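Local structure of PHB depolymerase (2D81) at residues T71-M74 with K75-G79; V108-Q111 with L112-Q115; G238-F241 with I242-G246. The protein hydrolyses ester bonds of the biopolyester polyhydroxybutyrate, using a circularly permuted alpha/beta hydrolase fold. One frame throughout, in Å; residues are numbered along the deposited sequence.

In the fold
From the N terminus the three contacts come in series, none nesting in or crossing another; each closes no more than a helical turn or two. Contact 1 ends helix 68-77, which follows strand 39-43 and the loop after it. Contact 2 lies on helix 106-116, between the parallel strands 92-98 and 125-130 at one border of the main sheet. These two helices meet, Thr71 OG1 standing 3.5 Å from Gln115 CG and Met74 SD 3.7 Å from Gln115 NE2. Contact 3 holds the short helix 240-244, between strands 221-227 and 256-260, on the opposite side of the chain's centre from both; its nearest atoms are about 14 Å from those of contact 2.

Contact 1: residues T71-M74 with K75-G79; sequences TANM and KSWSG
Lys75 gives its backbone N to Thr71 O, 3.2 Å away, and its chain starts out across the same carbonyl, CG 3.6 Å from Thr71 O, before running on extended towards the surface. Ser76 grips Ala72 O twice. Its N donates at 2.9 Å to Ala72 O, and OG, held beside its own backbone N (chi1 -60°), reaches Ala72 O at 2.9 Å from above the carbonyl plane. Trp77 repeats the backbone bond, its N lying 2.8 Å from Asn73 O, and the indole stands alongside the Asn73 side chain. Asn73 CB sits over the six-membered ring, 3.5 Å from its centroid, in a CH-pi contact; further out the amide lies nearly flat on the ring, planes 18° apart, with Asn73 CG 3.4 Å from Trp77 CZ2. A serine in place of Trp77 would probably leave the Asn73 amide free to turn and open a gap beside Tyr48 and Arg52. Ser78 leaves the helix with CB against Met74 O and its hydroxyl bonded to Val85 N. The i to i+4 backbone bonds are those of an alpha helix, here the end of helix 68-77, with the second serine bond and the amide-indole stack added.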
ATOM      1  N   THR A  71       6.858 -18.385   2.785  1.00  9.22           N
ATOM      2  CA  THR A  71       7.019 -18.333   4.232  1.00  8.93           C
ATOM      3  C   THR A  71       8.425 -18.770   4.644  1.00  8.91           C
ATOM      4  O   THR A  71       9.035 -18.166   5.530  1.00  9.40           O
ATOM      5  CB  THR A  71       5.972 -19.222   4.943  1.00  9.33           C
ATOM      6  OG1 THR A  71       4.654 -18.791   4.570  1.00  7.98           O
ATOM      7  CG2 THR A  71       6.121 -19.115   6.464  1.00  9.20           C
ATOM      8  N   ALA A  72       8.939 -19.811   3.995  1.00  7.60           N
ATOM      9  CA  ALA A  72      10.311 -20.253   4.229  1.00  7.94           C
ATOM     10  C   ALA A  72      11.313 -19.146   3.906  1.00  7.65           C
ATOM     11  O   ALA A  72      12.300 -18.963   4.620  1.00  8.97           O
ATOM     12  CB  ALA A  72      10.612 -21.490   3.390  1.00  7.16           C
ATOM     13  N   ASN A  73      11.061 -18.408   2.830  1.00  7.80           N
ATOM     14  CA  ASN A  73      11.941 -17.304   2.460  1.00  7.52           C
ATOM     15  C   ASN A  73      11.940 -16.206   3.521  1.00  6.97           C
ATOM     16  O   ASN A  73      12.991 -15.645   3.844  1.00  6.93           O
ATOM     17  CB  ASN A  73      11.533 -16.728   1.098  1.00  7.49           C
ATOM     18  CG  ASN A  73      11.982 -17.606  -0.068  1.00 11.37           C
ATOM     19  OD1 ASN A  73      11.540 -17.426  -1.208  1.00 11.87           O
ATOM     20  ND2 ASN A  73      12.869 -18.552   0.214  1.00  9.93           N
ATOM     21  N   MET A  74      10.769 -15.900   4.072  1.00  6.11           N
ATOM     22  CA  MET A  74      10.695 -14.913   5.144  1.00  7.73           C
ATOM     23  C   MET A  74      11.592 -15.316   6.313  1.00  9.12           C
ATOM     24  O   MET A  74      12.325 -14.488   6.855  1.00  8.27           O
ATOM     25  CB  MET A  74       9.247 -14.745   5.620  1.00  8.31           C
ATOM     26  CG  MET A  74       8.370 -14.000   4.621  1.00  8.38           C
ATOM     27  SD  MET A  74       6.664 -13.782   5.154  1.00  8.96           S
ATOM     28  CE  MET A  74       6.861 -12.550   6.431  1.00  8.43           C
ATOM     29  N   LYS A  75      11.538 -16.588   6.695  1.00  8.93           N
ATOM     30  CA  LYS A  75      12.380 -17.087   7.774  1.00  8.60           C
ATOM     31  C   LYS A  75      13.852 -17.017   7.397  1.00  9.73           C
ATOM     32  O   LYS A  75      14.684 -16.591   8.194  1.00 11.14           O
ATOM     33  CB  LYS A  75      12.001 -18.529   8.122  1.00  9.82           C
ATOM     34  CG  LYS A  75      10.620 -18.663   8.732  1.00  9.58           C
ATOM     35  CD  LYS A  75      10.287 -20.107   9.056  1.00  8.67           C
ATOM     36  CE  LYS A  75       8.878 -20.237   9.610  1.00  9.37           C
ATOM     37  NZ  LYS A  75       8.511 -21.658   9.854  1.00  8.33           N
ATOM     38  N   SER A  76      14.166 -17.428   6.173  1.00  9.01           N
ATOM     39  CA  SER A  76      15.553 -17.514   5.735  1.00 10.21           C
ATOM     40  C   SER A  76      16.199 -16.141   5.571  1.00  9.70           C
ATOM     41  O   SER A  76      17.371 -15.962   5.902  1.00  9.73           O
ATOM     42  CB  SER A  76      15.639 -18.284   4.416  1.00 11.76           C
ATOM     43  OG  SER A  76      15.132 -19.596   4.568  1.00 15.17           O
ATOM     44  N   TRP A  77      15.434 -15.175   5.066  1.00  7.76           N
ATOM     45  CA  TRP A  77      15.979 -13.851   4.770  1.00  7.14           C
ATOM     46  C   TRP A  77      15.981 -12.916   5.976  1.00  8.18           C
ATOM     47  O   TRP A  77      16.554 -11.830   5.919  1.00  8.55           O
ATOM     48  CB  TRP A  77      15.194 -13.188   3.630  1.00  6.80           C
ATOM     49  CG  TRP A  77      15.176 -13.975   2.351  1.00  7.01           C
ATOM     50  CD1 TRP A  77      16.086 -14.914   1.951  1.00  7.52           C
ATOM     51  CD2 TRP A  77      14.220 -13.866   1.290  1.00  7.28           C
ATOM     52  NE1 TRP A  77      15.754 -15.397   0.706  1.00  8.81           N
ATOM     53  CE2 TRP A  77      14.613 -14.771   0.279  1.00  7.04           C
ATOM     54  CE3 TRP A  77      13.069 -13.090   1.095  1.00  7.40           C
ATOM     55  CZ2 TRP A  77      13.893 -14.923  -0.913  1.00  7.21           C
ATOM     56  CZ3 TRP A  77      12.354 -13.243  -0.094  1.00  7.73           C
ATOM     57  CH2 TRP A  77      12.770 -14.152  -1.080  1.00  7.64           C
ATOM     58  N   SER A  78      15.339 -13.335   7.061  1.00  8.55           N
ATOM     59  CA  SER A  78      15.174 -12.469   8.226  1.00  8.86           C
ATOM     60  C   SER A  78      16.509 -11.924   8.728  1.00  8.96           C
ATOM     61  O   SER A  78      17.414 -12.685   9.071  1.00  9.68           O
ATOM     62  CB  SER A  78      14.474 -13.230   9.357  1.00  8.24           C
ATOM     63  OG  SER A  78      14.316 -12.399  10.500  1.00  7.58           O
ATOM     64  N   GLY A  79      16.624 -10.600   8.764  1.00  8.99           N
ATOM     65  CA  GLY A  79      17.830  -9.981   9.282  1.00 10.15           C
ATOM     66  C   GLY A  79      18.879  -9.698   8.222  1.00 10.84           C
ATOM     67  O   GLY A  79      19.899  -9.063   8.504  1.00 13.06           O
TER

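Contact 2: residues V108-Q111 with L112-Q115; sequences VMNQ and LKAQ
Met109 and Leu112 form the tight side of this helical stretch, lying side by side with Met109 SD 3.9 Å from Leu112 CD2. Bends in the methionine at chi2 (-62°) and chi3 (-71°) bring SD and the methyl CE alongside Leu112 CD2, CE at 4.2 Å from it. Both side chains are buried against Met95 of strand 92-98, and Met109 also meets Tyr127 of strand 125-130, so this flank seats the helix of a beta-alpha-beta unit on its sheet. A second packed flank is polar. Gln111 and Gln115 stand one turn apart, Gln115 CB resting 3.3 Å from Gln111 O, and both side chains press on the loop residues Pro47 and Ile67. Gln111 NE2 bonds to Pro65 O and Gln115 NE2 to Tyr48 O. Between the segments the solvent side is far looser: Asn110, Lys113 and Ala114 are exposed, and the closest side-chain approach of Asn110 to Lys113 is 4.3 Å, from OD1 to CD, though both also touch Tyr127. The backbone continues regardless, with Lys113 N 3.1 Å from Met109 O, Ala114 N 2.9 Å from Asn110 O and Gln115 N 2.8 Å from Gln111 O; the bond from Leu112 N to Val108 O is weak. Chemically, then, the helix is attached in two ways: apolar packing towards the sheet, which has no directional bond, and directional amide-to-carbonyl bonds towards the loops, which satisfy the glutamine NE2 groups and are likely to fix how the helix is rotated about its own axis.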
ATOM      1  N   VAL A 108      -6.949 -15.853  -2.004  1.00  5.83           N
ATOM      2  CA  VAL A 108      -5.593 -15.319  -2.059  1.00  5.43           C
ATOM      3  C   VAL A 108      -5.292 -14.499  -0.811  1.00  5.97           C
ATOM      4  O   VAL A 108      -4.250 -14.674  -0.182  1.00  5.57           O
ATOM      5  CB  VAL A 108      -5.391 -14.436  -3.309  1.00  6.14           C
ATOM      6  CG1 VAL A 108      -3.988 -13.838  -3.315  1.00  6.08           C
ATOM      7  CG2 VAL A 108      -5.614 -15.273  -4.569  1.00  6.10           C
ATOM      8  N   MET A 109      -6.204 -13.608  -0.444  1.00  5.25           N
ATOM      9  CA  MET A 109      -6.007 -12.825   0.770  1.00  5.29           C
ATOM     10  C   MET A 109      -5.913 -13.698   2.017  1.00  6.03           C
ATOM     11  O   MET A 109      -5.169 -13.381   2.944  1.00  7.17           O
ATOM     12  CB  MET A 109      -7.123 -11.788   0.929  1.00  6.03           C
ATOM     13  CG  MET A 109      -6.837 -10.471   0.221  1.00  6.55           C
ATOM     14  SD  MET A 109      -5.353  -9.638   0.876  1.00  8.68           S
ATOM     15  CE  MET A 109      -5.965  -9.104   2.484  1.00  6.26           C
ATOM     16  N   ASN A 110      -6.648 -14.806   2.041  1.00  7.00           N
ATOM     17  CA  ASN A 110      -6.591 -15.702   3.190  1.00  7.70           C
ATOM     18  C   ASN A 110      -5.207 -16.324   3.349  1.00  7.60           C
ATOM     19  O   ASN A 110      -4.766 -16.579   4.469  1.00  6.53           O
ATOM     20  CB  ASN A 110      -7.631 -16.816   3.066  1.00  6.92           C
ATOM     21  CG  ASN A 110      -7.646 -17.731   4.280  1.00  9.94           C
ATOM     22  OD1 ASN A 110      -8.050 -17.327   5.376  1.00 10.67           O
ATOM     23  ND2 ASN A 110      -7.193 -18.965   4.096  1.00 11.02           N
ATOM     24  N   GLN A 111      -4.525 -16.576   2.233  1.00  7.42           N
ATOM     25  CA  GLN A 111      -3.173 -17.127   2.291  1.00  7.47           C
ATOM     26  C   GLN A 111      -2.181 -16.112   2.852  1.00  6.38           C
ATOM     27  O   GLN A 111      -1.231 -16.482   3.542  1.00  6.50           O
ATOM     28  CB  GLN A 111      -2.705 -17.581   0.903  1.00  8.17           C
ATOM     29  CG  GLN A 111      -3.393 -18.832   0.364  1.00 11.73           C
ATOM     30  CD  GLN A 111      -3.156 -20.056   1.228  1.00 16.46           C
ATOM     31  OE1 GLN A 111      -3.794 -20.231   2.266  1.00 20.26           O
ATOM     32  NE2 GLN A 111      -2.225 -20.910   0.806  1.00 17.54           N
ATOM     33  N   LEU A 112      -2.391 -14.834   2.550  1.00  6.22           N
ATOM     34  CA  LEU A 112      -1.596 -13.785   3.177  1.00  6.36           C
ATOM     35  C   LEU A 112      -1.810 -13.799   4.687  1.00  7.16           C
ATOM     36  O   LEU A 112      -0.857 -13.676   5.457  1.00  7.30           O
ATOM     37  CB  LEU A 112      -1.973 -12.409   2.621  1.00  6.45           C
ATOM     38  CG  LEU A 112      -1.342 -11.201   3.327  1.00  4.55           C
ATOM     39  CD1 LEU A 112       0.175 -11.233   3.193  1.00  5.20           C
ATOM     40  CD2 LEU A 112      -1.894  -9.923   2.705  1.00  6.00           C
ATOM     41  N   LYS A 113      -3.062 -13.947   5.108  1.00  6.58           N
ATOM     42  CA  LYS A 113      -3.373 -14.017   6.531  1.00  6.02           C
ATOM     43  C   LYS A 113      -2.631 -15.189   7.166  1.00  5.67           C
ATOM     44  O   LYS A 113      -2.010 -15.049   8.216  1.00  5.40           O
ATOM     45  CB  LYS A 113      -4.876 -14.188   6.741  1.00  6.78           C
ATOM     46  CG  LYS A 113      -5.289 -14.267   8.207  1.00 10.93           C
ATOM     47  CD  LYS A 113      -6.795 -14.411   8.335  1.00 12.62           C
ATOM     48  CE  LYS A 113      -7.227 -14.417   9.790  1.00 15.74           C
ATOM     49  NZ  LYS A 113      -8.691 -14.642   9.916  1.00 21.08           N
ATOM     50  N   ALA A 114      -2.699 -16.346   6.516  1.00  7.32           N
ATOM     51  CA  ALA A 114      -2.075 -17.556   7.041  1.00  7.30           C
ATOM     52  C   ALA A 114      -0.566 -17.376   7.115  1.00  7.90           C
ATOM     53  O   ALA A 114       0.078 -17.777   8.091  1.00  7.64           O
ATOM     54  CB  ALA A 114      -2.416 -18.741   6.154  1.00  8.02           C
ATOM     55  N   GLN A 115      -0.006 -16.771   6.074  1.00  5.94           N
ATOM     56  CA  GLN A 115       1.435 -16.557   6.005  1.00  7.07           C
ATOM     57  C   GLN A 115       1.915 -15.658   7.140  1.00  7.14           C
ATOM     58  O   GLN A 115       2.857 -15.999   7.853  1.00  7.73           O
ATOM     59  CB  GLN A 115       1.806 -15.930   4.662  1.00  4.99           C
ATOM     60  CG  GLN A 115       3.275 -15.568   4.534  1.00  6.47           C
ATOM     61  CD  GLN A 115       3.568 -14.819   3.254  1.00  6.86           C
ATOM     62  OE1 GLN A 115       2.923 -13.816   2.951  1.00  7.12           O
ATOM     63  NE2 GLN A 115       4.551 -15.297   2.497  1.00  5.47           N
TER

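Contact 3: residues G238-F241 with I242-G246; sequences GSRF and IQNTG
Backbone bonds from Gln243 N to Ser239 O (3.0 Å) and from Asn244 N to Arg240 O (2.8 Å) wind the chain into a short helix, with the positive-phi glycines Gly238 before it and Gly246 after it. At the N-cap position Ser239 turns its hydroxyl to a side chain rather than to the helix backbone: OG donates to Gln243 OE1 at 2.9 Å, from well above the amide plane (67° out of it), and the glutamine reaches it with its chain extended beyond CG. Water 1 bridges the start of the helix, donating to Gly238 O at 2.6 Å and accepting from Ile242 N at 3.1 Å. This helix, 240-244, belongs to the crossover between the adjacent parallel strands 221-227 and 256-260 of the alpha/beta hydrolase sheet, and Phe241 and Ile242 both turn onto Tyr260 of the latter strand. Both branches of Thr245 meet Phe241. With OG1 between its backbone N and carbonyl carbon (chi1 50°), the hydroxyl donates to Phe241 O at 2.7 Å, nearly in line with the C=O bond, while the methyl CG2 settles over the middle of the Phe241 ring, 3.5 Å from the centroid and only 7° off the normal, a CH-pi contact. Asn244 leads off elsewhere, its ND2 bonded to Asp146 OD2 and Ala144 O, which ties the helix to the loop holding both.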
ATOM      1  N   GLY A 238      -5.826  10.424 -12.997  1.00 10.46           N
ATOM      2  CA  GLY A 238      -5.573  11.708 -12.368  1.00  9.60           C
ATOM      3  C   GLY A 238      -5.569  11.603 -10.854  1.00  9.89           C
ATOM      4  O   GLY A 238      -4.994  10.670 -10.296  1.00  8.68           O
ATOM      5  N   SER A 239      -6.217  12.551 -10.185  1.00  9.74           N
ATOM      6  CA  SER A 239      -6.159  12.618  -8.729  1.00 10.60           C
ATOM      7  C   SER A 239      -7.248  11.794  -8.042  1.00  9.11           C
ATOM      8  O   SER A 239      -7.488  11.952  -6.849  1.00  7.90           O
ATOM      9  CB  SER A 239      -6.260  14.074  -8.263  1.00 13.16           C
ATOM     10  OG  SER A 239      -7.527  14.624  -8.582  1.00 15.00           O
ATOM     11  N   ARG A 240      -7.900  10.905  -8.782  1.00  9.90           N
ATOM     12  CA  ARG A 240      -9.032  10.183  -8.215  1.00 11.40           C
ATOM     13  C   ARG A 240      -8.692   9.242  -7.062  1.00  9.70           C
ATOM     14  O   ARG A 240      -9.496   9.082  -6.145  1.00 10.23           O
ATOM     15  CB  ARG A 240      -9.788   9.422  -9.307  1.00 13.98           C
ATOM     16  CG  ARG A 240     -10.590  10.333 -10.225  1.00 19.16           C
ATOM     17  CD  ARG A 240     -11.632   9.554 -11.015  1.00 22.04           C
ATOM     18  NE  ARG A 240     -12.355  10.401 -11.959  1.00 27.05           N
ATOM     19  CZ  ARG A 240     -13.096  11.451 -11.615  1.00 30.03           C
ATOM     20  NH1 ARG A 240     -13.220  11.793 -10.340  1.00 32.22           N
ATOM     21  NH2 ARG A 240     -13.718  12.158 -12.549  1.00 31.95           N
ATOM     22  N   PHE A 241      -7.519   8.618  -7.077  1.00  9.27           N
ATOM     23  CA  PHE A 241      -7.169   7.765  -5.947  1.00  7.06           C
ATOM     24  C   PHE A 241      -6.885   8.642  -4.733  1.00  7.98           C
ATOM     25  O   PHE A 241      -7.311   8.340  -3.617  1.00  9.43           O
ATOM     26  CB  PHE A 241      -5.939   6.897  -6.243  1.00  7.42           C
ATOM     27  CG  PHE A 241      -5.699   5.819  -5.215  1.00  5.76           C
ATOM     28  CD1 PHE A 241      -6.291   4.566  -5.347  1.00  6.47           C
ATOM     29  CD2 PHE A 241      -4.908   6.070  -4.098  1.00  7.96           C
ATOM     30  CE1 PHE A 241      -6.097   3.576  -4.375  1.00  7.46           C
ATOM     31  CE2 PHE A 241      -4.709   5.090  -3.125  1.00  8.96           C
ATOM     32  CZ  PHE A 241      -5.305   3.843  -3.265  1.00  6.99           C
ATOM     33  N   ILE A 242      -6.165   9.734  -4.958  1.00  8.77           N
ATOM     34  CA  ILE A 242      -5.812  10.643  -3.877  1.00  9.81           C
ATOM     35  C   ILE A 242      -7.055  11.202  -3.190  1.00 11.72           C
ATOM     36  O   ILE A 242      -7.073  11.370  -1.968  1.00 13.38           O
ATOM     37  CB  ILE A 242      -4.946  11.806  -4.413  1.00 10.63           C
ATOM     38  CG1 ILE A 242      -3.602  11.251  -4.895  1.00 10.01           C
ATOM     39  CG2 ILE A 242      -4.742  12.864  -3.327  1.00  8.11           C
ATOM     40  CD1 ILE A 242      -2.808  12.210  -5.752  1.00 13.33           C
ATOM     41  N   GLN A 243      -8.096  11.476  -3.968  1.00 10.83           N
ATOM     42  CA  GLN A 243      -9.273  12.165  -3.446  1.00 14.47           C
ATOM     43  C   GLN A 243     -10.437  11.247  -3.083  1.00 14.21           C
ATOM     44  O   GLN A 243     -11.162  11.513  -2.124  1.00 15.39           O
ATOM     45  CB  GLN A 243      -9.762  13.208  -4.450  1.00 14.73           C
ATOM     46  CG  GLN A 243      -8.768  14.322  -4.724  1.00 19.99           C
ATOM     47  CD  GLN A 243      -9.319  15.356  -5.682  1.00 23.29           C
ATOM     48  OE1 GLN A 243      -9.724  15.031  -6.799  1.00 25.62           O
ATOM     49  NE2 GLN A 243      -9.337  16.612  -5.249  1.00 26.70           N
ATOM     50  N   ASN A 244     -10.618  10.176  -3.849  1.00 11.76           N
ATOM     51  CA  ASN A 244     -11.820   9.350  -3.733  1.00  9.89           C
ATOM     52  C   ASN A 244     -11.716   8.205  -2.721  1.00  8.37           C
ATOM     53  O   ASN A 244     -12.718   7.561  -2.416  1.00  7.85           O
ATOM     54  CB  ASN A 244     -12.191   8.767  -5.101  1.00 12.43           C
ATOM     55  CG  ASN A 244     -12.824   9.789  -6.031  1.00 15.31           C
ATOM     56  OD1 ASN A 244     -12.531  10.981  -5.962  1.00 13.98           O
ATOM     57  ND2 ASN A 244     -13.686   9.315  -6.922  1.00 16.76           N
ATOM     58  N   THR A 245     -10.515   7.946  -2.207  1.00  5.99           N
ATOM     59  CA  THR A 245     -10.313   6.803  -1.321  1.00  6.91           C
ATOM     60  C   THR A 245     -10.678   7.107   0.126  1.00  7.37           C
ATOM     61  O   THR A 245     -11.025   6.204   0.885  1.00  8.59           O
ATOM     62  CB  THR A 245      -8.857   6.307  -1.356  1.00  7.42           C
ATOM     63  OG1 THR A 245      -7.969   7.414  -1.158  1.00  9.12           O
ATOM     64  CG2 THR A 245      -8.557   5.634  -2.691  1.00  7.08           C
ATOM     65  N   GLY A 246     -10.584   8.375   0.513  1.00  6.63           N
ATOM     66  CA  GLY A 246     -11.022   8.757   1.844  1.00  7.25           C
ATOM     67  C   GLY A 246      -9.956   8.787   2.929  1.00  5.79           C
ATOM     68  O   GLY A 246     -10.273   9.048   4.088  1.00  6.13           O
TER
HETATM   69  O   HOH W   1      -4.975   9.634  -7.868  1.00  8.77           O